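Local coordinates for protein glycerophosphodiester phosphodiesterase (Parabacteroides distasonis, PDB 3NO3) that belongs to the glycerophosphodiester phosphodiesterase family of TIM-barrel proteins and holds a magnesium ion in an acidic site, at residues A[85-90]-A[123-129]; A[98-104]-A[131-137]; A[117-121]-A[145-150]. All coordinates share one frame; numbering follows the deposited sequence.

Contact 1: residues A[85-90]-A[123-129]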
loop_
_atom_site.group_PDB
_atom_site.type_symbol
_atom_site.label_atom_id
_atom_site.label_comp_id
_atom_site.label_asym_id
_atom_site.label_seq_id
_atom_site.Cartn_x
_atom_site.Cartn_y
_atom_site.Cartn_z
ATOM N N LEU A 85 10.462 9.750 1.872
ATOM C CA LEU A 85 10.416 8.304 2.018
ATOM C C LEU A 85 11.484 7.863 3.000
ATOM O O LEU A 85 11.229 7.008 3.855
ATOM C CB LEU A 85 10.622 7.580 0.680
ATOM C CG LEU A 85 10.670 6.025 0.769
ATOM C CD1 LEU A 85 9.300 5.488 1.355
ATOM C CD2 LEU A 85 11.041 5.383 -0.653
ATOM N N GLU A 86 12.671 8.459 2.915
ATOM C CA GLU A 86 13.716 8.150 3.867
ATOM C C GLU A 86 13.269 8.326 5.310
ATOM O O GLU A 86 13.549 7.460 6.127
ATOM C CB GLU A 86 14.926 9.034 3.629
ATOM C CG GLU A 86 16.129 8.744 4.531
ATOM C CD GLU A 86 17.275 9.744 4.371
ATOM O OE1 GLU A 86 17.012 10.949 4.063
ATOM O OE2 GLU A 86 18.461 9.308 4.598
ATOM N N GLN A 87 12.646 9.454 5.615
ATOM C CA GLN A 87 12.094 9.670 6.981
ATOM C C GLN A 87 11.063 8.616 7.367
ATOM O O GLN A 87 11.002 8.134 8.537
ATOM C CB GLN A 87 11.437 11.047 7.082
ATOM C CG GLN A 87 12.459 12.202 7.132
ATOM C CD GLN A 87 11.905 13.532 6.725
ATOM O OE1 GLN A 87 10.694 13.694 6.493
ATOM N NE2 GLN A 87 12.782 14.520 6.674
ATOM N N TYR A 88 10.218 8.262 6.409
ATOM C CA TYR A 88 9.130 7.286 6.638
ATOM C C TYR A 88 9.736 5.952 6.981
ATOM O O TYR A 88 9.329 5.310 7.969
ATOM C CB TYR A 88 8.179 7.181 5.417
ATOM C CG TYR A 88 6.710 7.084 5.788
ATOM C CD1 TYR A 88 6.026 8.200 6.232
ATOM C CD2 TYR A 88 6.012 5.883 5.701
ATOM C CE1 TYR A 88 4.670 8.148 6.590
ATOM C CE2 TYR A 88 4.650 5.829 6.042
ATOM C CZ TYR A 88 3.994 6.961 6.475
ATOM O OH TYR A 88 2.663 6.878 6.864
ATOM N N LEU A 89 10.759 5.563 6.212
ATOM C CA LEU A 89 11.468 4.321 6.435
ATOM C C LEU A 89 12.342 4.311 7.683
ATOM O O LEU A 89 12.436 3.268 8.325
ATOM C CB LEU A 89 12.303 3.954 5.190
ATOM C CG LEU A 89 11.409 3.755 3.948
ATOM C CD1 LEU A 89 12.280 3.348 2.777
ATOM C CD2 LEU A 89 10.231 2.772 4.157
ATOM N N LYS A 90 12.952 5.438 8.051
ATOM C CA LYS A 90 13.734 5.498 9.278
ATOM C C LYS A 90 12.806 5.205 10.470
ATOM O O LYS A 90 13.168 4.464 11.397
ATOM C CB LYS A 90 14.424 6.868 9.405
ATOM C CG LYS A 90 15.269 7.117 10.674
ATOM C CD LYS A 90 16.106 8.417 10.550
ATOM C CE LYS A 90 16.793 8.854 11.855
ATOM N NZ LYS A 90 15.831 9.134 12.977
HETATM N N MSE A 123 16.314 2.709 -2.185
HETATM C CA MSE A 123 16.065 3.303 -0.881
HETATM C C MSE A 123 15.662 2.250 0.153
HETATM O O MSE A 123 16.219 2.233 1.267
HETATM C CB MSE A 123 14.997 4.359 -0.966
HETATM C CG MSE A 123 14.668 5.069 0.390
HETATM SE SE MSE A 123 16.155 6.036 1.123
HETATM C CE MSE A 123 16.073 7.521 -0.126
ATOM N N VAL A 124 14.725 1.371 -0.219
ATOM C CA VAL A 124 14.268 0.274 0.651
ATOM C C VAL A 124 15.445 -0.607 1.040
ATOM O O VAL A 124 15.600 -0.953 2.225
ATOM C CB VAL A 124 13.097 -0.510 0.015
ATOM C CG1 VAL A 124 12.758 -1.791 0.826
ATOM C CG2 VAL A 124 11.847 0.421 -0.048
ATOM N N LYS A 125 16.308 -0.884 0.066
ATOM C CA LYS A 125 17.503 -1.676 0.319
ATOM C C LYS A 125 18.448 -1.001 1.298
ATOM O O LYS A 125 18.893 -1.634 2.280
ATOM C CB LYS A 125 18.266 -1.944 -0.985
ATOM C CG LYS A 125 19.452 -2.846 -0.853
ATOM C CD LYS A 125 20.203 -3.007 -2.184
ATOM C CE LYS A 125 21.521 -3.707 -1.991
ATOM N NZ LYS A 125 22.312 -3.772 -3.241
ATOM N N ARG A 126 18.808 0.257 1.034
ATOM C CA ARG A 126 19.758 0.933 1.960
ATOM C C ARG A 126 19.182 1.175 3.350
ATOM O O ARG A 126 19.959 1.253 4.312
ATOM C CB ARG A 126 20.426 2.183 1.339
ATOM C CG ARG A 126 19.802 3.494 1.490
ATOM C CD ARG A 126 20.784 4.632 1.117
ATOM N NE ARG A 126 20.135 5.925 1.253
ATOM C CZ ARG A 126 19.890 6.556 2.393
ATOM N NH1 ARG A 126 20.215 6.045 3.561
ATOM N NH2 ARG A 126 19.260 7.716 2.351
HETATM N N MSE A 127 17.839 1.257 3.470
HETATM C CA MSE A 127 17.200 1.395 4.776
HETATM C C MSE A 127 16.951 0.071 5.498
HETATM O O MSE A 127 16.394 0.056 6.599
HETATM C CB MSE A 127 15.915 2.222 4.663
HETATM C CG MSE A 127 16.129 3.618 4.119
HETATM SE SE MSE A 127 17.316 4.700 5.114
HETATM C CE MSE A 127 16.213 4.800 6.670
ATOM N N LYS A 128 17.380 -1.027 4.887
ATOM C CA LYS A 128 17.341 -2.373 5.460
ATOM C C LYS A 128 15.902 -2.886 5.709
ATOM O O LYS A 128 15.631 -3.467 6.737
ATOM C CB LYS A 128 18.235 -2.505 6.695
ATOM C CG LYS A 128 19.689 -2.060 6.433
ATOM C CD LYS A 128 20.606 -2.381 7.639
ATOM C CE LYS A 128 20.990 -3.854 7.634
ATOM N NZ LYS A 128 21.794 -4.204 8.841
ATOM N N LEU A 129 15.009 -2.660 4.749
ATOM C CA LEU A 129 13.578 -2.979 4.906
ATOM C C LEU A 129 13.030 -3.849 3.768
ATOM O O LEU A 129 11.815 -4.033 3.661
ATOM C CB LEU A 129 12.792 -1.704 5.090
ATOM C CG LEU A 129 12.871 -1.096 6.471
ATOM C CD1 LEU A 129 12.377 0.353 6.441
ATOM C CD2 LEU A 129 12.087 -1.916 7.499
HETATM O O HOH W 1 19.530 7.442 6.169
#
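Leu89 and the selenomethionines Met123 and Met127 form the apolar middle of this helix-to-helix contact. With Leu89 CG anti to its carbonyl carbon (chi1 -61°), CD1 reaches across to within 3.8 Å of Met123 CG, while CB of Leu89 packs 4.0 Å from CG of Met127. Leu85 extends the patch: its CD2 lies 3.8 Å from Met123 CG, the two side chains running antiparallel alongside one another. Met127 folds twice along its chain, which lays its methyl CE against the backbone at Lys90, 3.6 Å from Lys90 N. Beyond the Schellman turn at Lys128, Leu129 CD1 closes on Leu89 O at 3.5 Å.

A salt bridge flanks the apolar patch. Arg126 NH2 donates to Glu86 OE2 (2.9 Å, N-H...O 169°) in the guanidinium plane, yet meets the carboxylate from above its plane. A water bridges Arg126 NH1 and the same OE2, so this oxygen receives two donors.

Beneath, Leu85 and Val124 rest on Phe102, and Leu89 and Leu129 on Leu100, so the contact lies where helices 85-94 and 110-126 pack together over strand 99-104; Val124 also rests on strand 133-137, and Leu85 on strand 50-52.

Contact 2: residues A[98-104]-A[131-137]. With MG (magnesium ion), chain B.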
loop_
_atom_site.group_PDB
_atom_site.type_symbol
_atom_site.label_atom_id
_atom_site.label_comp_id
_atom_site.label_asym_id
_atom_site.label_seq_id
_atom_site.Cartn_x
_atom_site.Cartn_y
_atom_site.Cartn_z
ATOM N N ILE A 98 5.382 -4.487 11.919
ATOM C CA ILE A 98 4.471 -4.099 10.852
ATOM C C ILE A 98 5.075 -4.202 9.454
ATOM O O ILE A 98 6.235 -3.911 9.240
ATOM C CB ILE A 98 3.867 -2.720 11.154
ATOM C CG1 ILE A 98 2.534 -2.515 10.420
ATOM C CG2 ILE A 98 4.848 -1.592 10.901
ATOM C CD1 ILE A 98 1.595 -1.638 11.233
ATOM N N ARG A 99 4.252 -4.696 8.544
ATOM C CA ARG A 99 4.563 -4.832 7.143
ATOM C C ARG A 99 4.340 -3.482 6.452
ATOM O O ARG A 99 3.371 -2.785 6.765
ATOM C CB ARG A 99 3.605 -5.848 6.543
ATOM C CG ARG A 99 4.060 -6.464 5.299
ATOM C CD ARG A 99 5.021 -7.568 5.612
ATOM N NE ARG A 99 5.489 -8.093 4.353
ATOM C CZ ARG A 99 6.457 -8.970 4.213
ATOM N NH1 ARG A 99 7.069 -9.516 5.285
ATOM N NH2 ARG A 99 6.761 -9.357 2.972
ATOM N N LEU A 100 5.224 -3.128 5.523
ATOM C CA LEU A 100 5.163 -1.858 4.816
ATOM C C LEU A 100 4.542 -2.093 3.448
ATOM O O LEU A 100 5.100 -2.808 2.641
ATOM C CB LEU A 100 6.565 -1.250 4.747
ATOM C CG LEU A 100 7.243 -1.074 6.128
ATOM C CD1 LEU A 100 8.551 -0.388 5.931
ATOM C CD2 LEU A 100 6.328 -0.233 7.112
ATOM N N ILE A 101 3.349 -1.534 3.221
ATOM C CA ILE A 101 2.611 -1.705 1.981
ATOM C C ILE A 101 2.828 -0.430 1.150
ATOM O O ILE A 101 2.196 0.575 1.363
ATOM C CB ILE A 101 1.105 -2.011 2.211
ATOM C CG1 ILE A 101 0.903 -3.162 3.220
ATOM C CG2 ILE A 101 0.449 -2.342 0.892
ATOM C CD1 ILE A 101 1.590 -4.495 2.887
ATOM N N PHE A 102 3.771 -0.497 0.212
ATOM C CA PHE A 102 4.381 0.647 -0.449
ATOM C C PHE A 102 3.658 0.785 -1.769
ATOM O O PHE A 102 3.879 -0.032 -2.659
ATOM C CB PHE A 102 5.867 0.273 -0.639
ATOM C CG PHE A 102 6.793 1.335 -1.224
ATOM C CD1 PHE A 102 6.588 1.953 -2.471
ATOM C CD2 PHE A 102 7.981 1.614 -0.564
ATOM C CE1 PHE A 102 7.501 2.842 -2.987
ATOM C CE2 PHE A 102 8.892 2.512 -1.071
ATOM C CZ PHE A 102 8.657 3.131 -2.265
ATOM N N GLU A 103 2.784 1.782 -1.890
ATOM C CA GLU A 103 2.188 2.117 -3.174
ATOM C C GLU A 103 3.084 3.099 -3.939
ATOM O O GLU A 103 3.237 4.251 -3.511
ATOM C CB GLU A 103 0.768 2.679 -3.059
ATOM C CG GLU A 103 0.201 2.931 -4.459
ATOM C CD GLU A 103 -1.249 3.405 -4.517
ATOM O OE1 GLU A 103 -2.011 3.291 -3.528
ATOM O OE2 GLU A 103 -1.641 3.840 -5.609
ATOM N N LEU A 104 3.643 2.681 -5.069
ATOM C CA LEU A 104 4.290 3.671 -5.960
ATOM C C LEU A 104 3.187 4.278 -6.844
ATOM O O LEU A 104 2.504 3.560 -7.603
ATOM C CB LEU A 104 5.394 3.076 -6.826
ATOM C CG LEU A 104 6.270 4.047 -7.605
ATOM C CD1 LEU A 104 7.027 5.066 -6.639
ATOM C CD2 LEU A 104 7.251 3.254 -8.543
ATOM N N LYS A 131 12.954 -7.116 3.429
ATOM C CA LYS A 131 12.197 -8.229 4.004
ATOM C C LYS A 131 10.793 -7.873 4.447
ATOM O O LYS A 131 9.964 -8.770 4.517
ATOM C CB LYS A 131 12.895 -8.877 5.199
ATOM C CG LYS A 131 14.230 -9.522 4.909
ATOM C CD LYS A 131 14.904 -9.967 6.257
ATOM C CE LYS A 131 16.139 -10.818 6.036
ATOM N NZ LYS A 131 17.109 -10.115 5.137
ATOM N N ARG A 132 10.528 -6.609 4.759
ATOM C CA ARG A 132 9.221 -6.196 5.308
ATOM C C ARG A 132 8.417 -5.281 4.385
ATOM O O ARG A 132 7.355 -4.829 4.791
ATOM C CB ARG A 132 9.419 -5.471 6.657
ATOM C CG ARG A 132 10.155 -6.183 7.684
ATOM C CD ARG A 132 10.518 -5.311 8.935
ATOM N NE ARG A 132 9.491 -4.349 9.207
ATOM C CZ ARG A 132 9.631 -3.246 9.936
ATOM N NH1 ARG A 132 10.750 -2.940 10.630
ATOM N NH2 ARG A 132 8.575 -2.467 10.006
ATOM N N THR A 133 8.865 -5.061 3.144
ATOM C CA THR A 133 8.223 -4.153 2.222
ATOM C C THR A 133 7.635 -4.883 1.006
ATOM O O THR A 133 8.350 -5.559 0.249
ATOM C CB THR A 133 9.227 -3.053 1.746
ATOM O OG1 THR A 133 9.783 -2.386 2.894
ATOM C CG2 THR A 133 8.557 -2.047 0.837
ATOM N N ASP A 134 6.334 -4.719 0.839
ATOM C CA ASP A 134 5.538 -5.263 -0.267
ATOM C C ASP A 134 5.149 -4.092 -1.166
ATOM O O ASP A 134 4.848 -3.011 -0.672
ATOM C CB ASP A 134 4.250 -5.913 0.265
ATOM C CG ASP A 134 4.489 -7.068 1.218
ATOM O OD1 ASP A 134 5.642 -7.555 1.421
ATOM O OD2 ASP A 134 3.463 -7.508 1.773
ATOM N N TYR A 135 5.193 -4.274 -2.486
ATOM C CA TYR A 135 4.904 -3.202 -3.427
ATOM C C TYR A 135 3.532 -3.388 -4.077
ATOM O O TYR A 135 3.097 -4.540 -4.384
ATOM C CB TYR A 135 5.981 -3.172 -4.536
ATOM C CG TYR A 135 7.373 -2.929 -4.022
ATOM C CD1 TYR A 135 7.747 -1.666 -3.546
ATOM C CD2 TYR A 135 8.318 -3.942 -4.006
ATOM C CE1 TYR A 135 9.031 -1.414 -3.063
ATOM C CE2 TYR A 135 9.636 -3.711 -3.483
ATOM C CZ TYR A 135 9.972 -2.430 -3.005
ATOM O OH TYR A 135 11.269 -2.166 -2.547
ATOM N N ILE A 136 2.857 -2.266 -4.286
ATOM C CA ILE A 136 1.593 -2.219 -5.014
ATOM C C ILE A 136 1.616 -1.023 -5.959
ATOM O O ILE A 136 2.241 -0.019 -5.639
ATOM C CB ILE A 136 0.376 -2.179 -4.059
ATOM C CG1 ILE A 136 0.306 -0.883 -3.223
ATOM C CG2 ILE A 136 0.395 -3.412 -3.070
ATOM C CD1 ILE A 136 -0.973 -0.764 -2.280
ATOM N N SER A 137 0.935 -1.083 -7.104
ATOM C CA SER A 137 0.851 0.093 -7.991
ATOM C C SER A 137 -0.300 -0.063 -8.975
ATOM O O SER A 137 -0.594 -1.175 -9.406
ATOM C CB SER A 137 2.162 0.300 -8.784
ATOM O OG SER A 137 2.174 1.498 -9.522
HETATM MG MG MG B . -2.632 4.222 -1.871
HETATM O O HOH W 2 9.473 -11.271 3.054
HETATM O O HOH W 3 -3.354 5.298 -0.150
HETATM O O HOH W 4 -3.653 5.723 -3.006
#
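Asp134 OD1 is gripped by two nitrogens of Arg99, NH2 at 2.6 Å and NE at 3.0 Å. The NH2 bond uses the syn lone pair, whereas NE comes from above the carboxylate plane; the two flat groups stand 58° apart, and a weak bond from NE to OD2 adds to the salt bridge. The bend at chi2 (81°) brings the Arg99 guanidinium back over the neighbouring strand. At the same end Arg132 reaches in the other direction, from segment 131-137 to 98-104, its NH2 and NE both converging on Ile98 O, with NH2 at 2.9 Å; Arg132 NH2 also bonds Ala92 O.

From this end a parallel ladder runs on toward Ser137, in which Leu100 N, Asp134 N, Phe102 N, Ile136 N and Leu104 N each donate to a carbonyl of the partner segment. Ser137 OG ends it with a bond of 2.8 Å to Leu104 O.

On the face turned to helix 110-126, the side chains of Phe102 and Tyr135 point the same way and form a T-shaped pair, the edge of Tyr135 toward the face of Phe102, with ring centroids 5.3 Å apart. On the face with Ile101 and Asp134, Ile136 CD1 packs 3.8 Å from Ile101 CG2, and Ile136 CG1 presses 3.6 Å from Glu103 CB. The extended Glu103 carries OE1 to the magnesium ion at 2.0 Å, a metal that Glu39, Asp41 and two waters also bind.

The helix-facing side is thus mainly aromatic and aliphatic; the other sets Asp134 and Glu103 among Ile101 and Ile136. There a salt bridge fixes Asp134 near the start of the strands, and Glu103 toward their C-terminal end lends an oxygen to the metal, its CB backed by Ile136.

Contact 3: residues A[117-121]-A[145-150]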
loop_
_atom_site.group_PDB
_atom_site.type_symbol
_atom_site.label_atom_id
_atom_site.label_comp_id
_atom_site.label_asym_id
_atom_site.label_seq_id
_atom_site.Cartn_x
_atom_site.Cartn_y
_atom_site.Cartn_z
ATOM N N ALA A 117 10.579 3.229 -9.694
ATOM C CA ALA A 117 10.653 1.903 -9.097
ATOM C C ALA A 117 12.098 1.491 -8.729
ATOM O O ALA A 117 12.323 0.985 -7.637
ATOM C CB ALA A 117 9.998 0.872 -9.989
ATOM N N ARG A 118 13.040 1.717 -9.624
ATOM C CA ARG A 118 14.451 1.477 -9.313
ATOM C C ARG A 118 14.901 2.261 -8.070
ATOM O O ARG A 118 15.509 1.687 -7.161
ATOM C CB ARG A 118 15.339 1.834 -10.510
ATOM C CG ARG A 118 16.823 1.452 -10.291
ATOM C CD ARG A 118 17.800 1.920 -11.355
ATOM N NE ARG A 118 17.783 3.381 -11.475
ATOM C CZ ARG A 118 17.121 4.085 -12.402
ATOM N NH1 ARG A 118 16.382 3.508 -13.375
ATOM N NH2 ARG A 118 17.198 5.416 -12.358
ATOM N N LEU A 119 14.584 3.562 -8.017
ATOM C CA LEU A 119 15.029 4.385 -6.889
ATOM C C LEU A 119 14.340 3.966 -5.586
ATOM O O LEU A 119 14.922 4.091 -4.500
ATOM C CB LEU A 119 14.878 5.878 -7.161
ATOM C CG LEU A 119 15.795 6.495 -8.223
ATOM C CD1 LEU A 119 15.320 7.926 -8.588
ATOM C CD2 LEU A 119 17.223 6.559 -7.822
ATOM N N SER A 120 13.085 3.513 -5.688
ATOM C CA SER A 120 12.342 2.990 -4.555
ATOM C C SER A 120 13.015 1.746 -3.984
ATOM O O SER A 120 13.299 1.686 -2.788
ATOM C CB SER A 120 10.897 2.635 -4.932
ATOM O OG SER A 120 10.116 3.783 -5.197
ATOM N N VAL A 121 13.379 0.817 -4.859
ATOM C CA VAL A 121 14.055 -0.406 -4.442
ATOM C C VAL A 121 15.423 -0.123 -3.804
ATOM O O VAL A 121 15.718 -0.684 -2.756
ATOM C CB VAL A 121 14.242 -1.380 -5.652
ATOM C CG1 VAL A 121 15.264 -2.532 -5.321
ATOM C CG2 VAL A 121 12.838 -1.891 -6.073
ATOM N N GLU A 145 8.866 -3.495 -13.284
ATOM C CA GLU A 145 10.214 -3.181 -12.793
ATOM C C GLU A 145 10.440 -3.660 -11.372
ATOM O O GLU A 145 11.499 -4.188 -11.078
ATOM C CB GLU A 145 10.477 -1.668 -12.912
ATOM C CG GLU A 145 11.944 -1.252 -12.708
ATOM C CD GLU A 145 12.928 -1.817 -13.735
ATOM O OE1 GLU A 145 12.559 -2.572 -14.667
ATOM O OE2 GLU A 145 14.133 -1.515 -13.587
ATOM N N PHE A 146 9.453 -3.532 -10.481
ATOM C CA PHE A 146 9.594 -4.145 -9.145
ATOM C C PHE A 146 9.771 -5.683 -9.201
ATOM O O PHE A 146 10.643 -6.262 -8.553
ATOM C CB PHE A 146 8.377 -3.832 -8.258
ATOM C CG PHE A 146 8.332 -2.421 -7.722
ATOM C CD1 PHE A 146 9.384 -1.899 -6.966
ATOM C CD2 PHE A 146 7.180 -1.661 -7.871
ATOM C CE1 PHE A 146 9.321 -0.602 -6.420
ATOM C CE2 PHE A 146 7.120 -0.348 -7.382
ATOM C CZ PHE A 146 8.189 0.169 -6.639
ATOM N N ILE A 147 8.983 -6.324 -10.041
ATOM C CA ILE A 147 9.091 -7.776 -10.240
ATOM C C ILE A 147 10.510 -8.153 -10.749
ATOM O O ILE A 147 11.140 -9.088 -10.226
ATOM C CB ILE A 147 7.961 -8.276 -11.199
ATOM C CG1 ILE A 147 6.581 -8.182 -10.501
ATOM C CG2 ILE A 147 8.212 -9.747 -11.675
ATOM C CD1 ILE A 147 5.399 -8.185 -11.489
ATOM N N ARG A 148 11.000 -7.417 -11.744
ATOM C CA ARG A 148 12.314 -7.670 -12.346
ATOM C C ARG A 148 13.451 -7.447 -11.341
ATOM O O ARG A 148 14.352 -8.263 -11.245
ATOM C CB ARG A 148 12.545 -6.748 -13.561
ATOM C CG ARG A 148 13.829 -7.035 -14.335
ATOM C CD ARG A 148 14.058 -5.996 -15.442
ATOM N NE ARG A 148 14.536 -4.710 -14.941
ATOM C CZ ARG A 148 15.792 -4.436 -14.549
ATOM N NH1 ARG A 148 16.752 -5.364 -14.541
ATOM N NH2 ARG A 148 16.106 -3.195 -14.135
ATOM N N LEU A 149 13.388 -6.351 -10.606
ATOM C CA LEU A 149 14.420 -5.998 -9.649
ATOM C C LEU A 149 14.384 -6.858 -8.388
ATOM O O LEU A 149 15.442 -7.133 -7.820
ATOM C CB LEU A 149 14.294 -4.531 -9.225
ATOM C CG LEU A 149 14.680 -3.507 -10.281
ATOM C CD1 LEU A 149 14.348 -2.179 -9.792
ATOM C CD2 LEU A 149 16.218 -3.581 -10.610
ATOM N N CYS A 150 13.179 -7.251 -7.956
ATOM C CA CYS A 150 12.970 -7.961 -6.715
ATOM C C CYS A 150 12.124 -9.211 -6.939
ATOM O O CYS A 150 10.955 -9.281 -6.489
ATOM C CB CYS A 150 12.300 -7.066 -5.696
ATOM S SG CYS A 150 13.271 -5.616 -5.296
HETATM O O HOH W 5 15.601 0.823 -13.985
#
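Phe146 reaches from helix 145-149 across to Ala117, Ser120 and Val121. At CB, the torsion places CG anti to the carbonyl carbon (chi1 -75°), and from there the ring heads for helix 117-121. CD1 meets Val121 CG2 at 3.6 Å, near the ring plane. One atom further, CE1 comes 3.6 Å from Ala117 O and 3.9 Å from Ser120 CB, which also lies at the edge. CZ, at the tip, touches CA and CB of Ala117. The methyl CB of Ala117 sits over the centre of one face, 3.9 Å from the centroid and only 11° off the ring normal, a clear CH-pi contact; Tyr135 stacks against the opposite face.

Around the ring the apolar seam continues: Leu149 CD1 packs 3.7 Å from Arg118 CA, and Cys150 SG lies 3.7 Å from Val121 CG1. The segment axes pass 9.6 Å apart at a crossing angle of -46°.

The charged groups flank this seam. Arg148 holds Glu145 side-on, NE to OE1 and NH2 to OE2, the latter at 2.6 Å. A water links Glu145 OE2 to Arg118 NH1, which also forms a salt bridge with Asp115.

No direct hydrogen bond spans the two segments; they are joined by dispersion and CH-pi packing round an aromatic ring, while the Glu145 carboxylate, bound by Arg148 and linked through the water to Arg118, probably offsets the positive charge of both.

In the fold
Along the chain the segments run 85-90, 98-104, 117-121, 123-129, 131-137 and 145-150, so all three contacts interleave. Contact 2 pairs two neighbouring parallel strands of the barrel, and helix 110-126, the crossover of that beta-alpha-beta unit, serves both contact 1 near its C-terminal end and contact 3 further back. The centres lie about 11 Å (contacts 1 and 2), 12 Å (2 and 3) and 14 Å (1 and 3) apart. Contact 2 touches both others: Val124 meets Tyr135 and Thr133, Ser120 meets Phe102 and Leu104, and Phe146 meets Tyr135. Successive outer helices thus pack on one another and on the strand layer whose inner face includes the magnesium-binding Glu103.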